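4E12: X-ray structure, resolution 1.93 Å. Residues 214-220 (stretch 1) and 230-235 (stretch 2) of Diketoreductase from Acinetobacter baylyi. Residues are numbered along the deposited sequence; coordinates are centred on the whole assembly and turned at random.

Stretch 1 (214-220) DPETIDK
Stretch 2 (230-235) KGPFEI

Residues 214-220 and 230-235 each pass from a short non-helical lead into the first turn of a helix, and they bury 306 Å² between them. D214, at the N-cap (phi/psi -86/167, chi1 p), does not touch the second stretch; its OD2 accepts from T217 N at 2.7 Å and from T217 OG1 at 2.6 Å. From P215 onward phi/psi stay near -60/-42, with I218 N to D214 O at 3.1 Å and D219 N to P215 O at 2.9 Å.

P215, its ring C-gamma exo, lies 6.2 Å CA to CA from F233. Its CB sits over one face of the F233 ring, 4.2 Å from the centroid and 24° off the normal, a CH-pi contact. E216 points away. I218 (chi1 m, chi2 t) directs its CB toward stretch 2 and brings CD1 to 3.6 Å from F233 CE2. The phenyl group, held at chi1 -66° and chi2 -84°, thus packs against both residues.

D219 is the polar centre. Its CA lies 4.0 Å from the CA of G231, so close that an ideal CB on the glycine would fall 2.5 Å from D219 CA, a clash. With chi1 -74° and chi2 -3°, the carboxylate meets the opening of the second helix: D219 OD1 accepts from F233 N at 2.8 Å and 174°, nearly linear, whereas the bond from E234 N to D219 OD2 is weak, at 3.1 Å and 134°. P232 N, 3.1 Å from D219 OD1, has no hydrogen to share.

G231 (-87/173) is the N-cap residue of that helix, and its N donates to E234 OE1 at 2.7 Å. P232 to I235 are helical (-45/-40, -81/-32, -62/-41, -63/-45), with I235 N to G231 O at 3.0 Å. E234 OE1 also lies 4.0 Å from D219 OD2, a proximity of like charges; both oxygens also bond elsewhere in the structure. K220 (chi1 p, then all t) points away.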

# COMPACT_ATOMS: atom_id res chain seq x y z
N ASP A 214 7.98 1.23 15.65
CA ASP A 214 7.02 2.27 16.07
C ASP A 214 6.31 2.83 14.84
O ASP A 214 6.72 2.54 13.71
CB ASP A 214 7.72 3.36 16.90
CG ASP A 214 8.79 4.09 16.14
OD1 ASP A 214 9.70 4.67 16.78
OD2 ASP A 214 8.72 4.11 14.90
N PRO A 215 5.22 3.60 15.01
CA PRO A 215 4.50 4.14 13.84
C PRO A 215 5.32 4.97 12.88
O PRO A 215 5.17 4.85 11.67
CB PRO A 215 3.38 4.99 14.45
CG PRO A 215 3.14 4.39 15.76
CD PRO A 215 4.52 3.96 16.26
N GLU A 216 6.16 5.84 13.43
CA GLU A 216 7.01 6.69 12.62
C GLU A 216 7.92 5.85 11.73
O GLU A 216 8.12 6.15 10.56
CB GLU A 216 7.85 7.63 13.51
CG GLU A 216 7.02 8.62 14.34
CD GLU A 216 6.26 7.99 15.52
OE1 GLU A 216 6.45 6.79 15.82
OE2 GLU A 216 5.45 8.72 16.15
N THR A 217 8.47 4.77 12.29
CA THR A 217 9.37 3.93 11.53
C THR A 217 8.63 3.19 10.42
O THR A 217 9.12 3.05 9.30
CB THR A 217 10.04 2.93 12.47
OG1 THR A 217 10.80 3.65 13.44
CG2 THR A 217 10.97 2.02 11.71
N ILE A 218 7.44 2.71 10.74
CA ILE A 218 6.65 1.95 9.76
C ILE A 218 6.26 2.89 8.62
O ILE A 218 6.40 2.55 7.44
CB ILE A 218 5.42 1.33 10.47
CG1 ILE A 218 5.92 0.37 11.57
CG2 ILE A 218 4.51 0.64 9.48
CD1 ILE A 218 4.85 -0.20 12.46
N ASP A 219 5.81 4.10 8.97
CA ASP A 219 5.41 5.06 7.95
C ASP A 219 6.57 5.49 7.05
O ASP A 219 6.41 5.53 5.83
CB ASP A 219 4.72 6.28 8.54
CG ASP A 219 3.30 5.99 8.99
OD1 ASP A 219 2.81 4.85 8.80
OD2 ASP A 219 2.65 6.91 9.53
N LYS A 220 7.73 5.83 7.63
CA LYS A 220 8.84 6.28 6.79
C LYS A 220 9.30 5.15 5.86
O LYS A 220 9.65 5.37 4.69
CB LYS A 220 10.00 6.90 7.59
CG LYS A 220 10.82 5.97 8.46
CD LYS A 220 11.94 6.75 9.18
CE LYS A 220 12.72 5.86 10.14
NZ LYS A 220 13.76 6.61 10.88
N LYS A 230 2.07 9.24 2.14
CA LYS A 230 1.69 9.03 3.54
C LYS A 230 1.78 7.54 3.86
O LYS A 230 1.42 6.69 3.04
CB LYS A 230 0.26 9.51 3.79
CG LYS A 230 0.06 11.02 3.55
CD LYS A 230 -1.38 11.42 3.73
CE LYS A 230 -1.56 12.90 3.42
NZ LYS A 230 -0.64 13.71 4.25
N GLY A 231 2.28 7.22 5.05
CA GLY A 231 2.34 5.83 5.46
C GLY A 231 1.06 5.35 6.14
O GLY A 231 0.16 6.15 6.41
N PRO A 232 0.96 4.04 6.44
CA PRO A 232 -0.23 3.49 7.08
C PRO A 232 -0.80 4.27 8.26
O PRO A 232 -2.02 4.37 8.41
CB PRO A 232 0.19 2.07 7.46
CG PRO A 232 1.25 1.74 6.44
CD PRO A 232 2.00 3.02 6.23
N PHE A 233 0.05 4.79 9.12
CA PHE A 233 -0.49 5.41 10.33
C PHE A 233 -1.00 6.82 10.06
O PHE A 233 -1.99 7.26 10.66
CB PHE A 233 0.47 5.26 11.51
CG PHE A 233 0.64 3.82 11.93
CD1 PHE A 233 -0.27 3.23 12.80
CD2 PHE A 233 1.70 3.05 11.44
CE1 PHE A 233 -0.13 1.89 13.18
CE2 PHE A 233 1.83 1.71 11.82
CZ PHE A 233 0.93 1.14 12.69
N GLU A 234 -0.36 7.50 9.13
CA GLU A 234 -0.88 8.78 8.66
C GLU A 234 -2.25 8.52 8.04
O GLU A 234 -3.18 9.30 8.25
CB GLU A 234 0.07 9.36 7.62
CG GLU A 234 1.45 9.59 8.14
CD GLU A 234 2.33 10.18 7.08
OE1 GLU A 234 3.05 9.40 6.42
OE2 GLU A 234 2.28 11.41 6.89
N ILE A 235 -2.36 7.43 7.28
CA ILE A 235 -3.63 7.01 6.69
C ILE A 235 -4.66 6.67 7.76
O ILE A 235 -5.81 7.09 7.64
CB ILE A 235 -3.45 5.82 5.70
CG1 ILE A 235 -2.57 6.25 4.53
CG2 ILE A 235 -4.81 5.28 5.25
CD1 ILE A 235 -2.29 5.16 3.50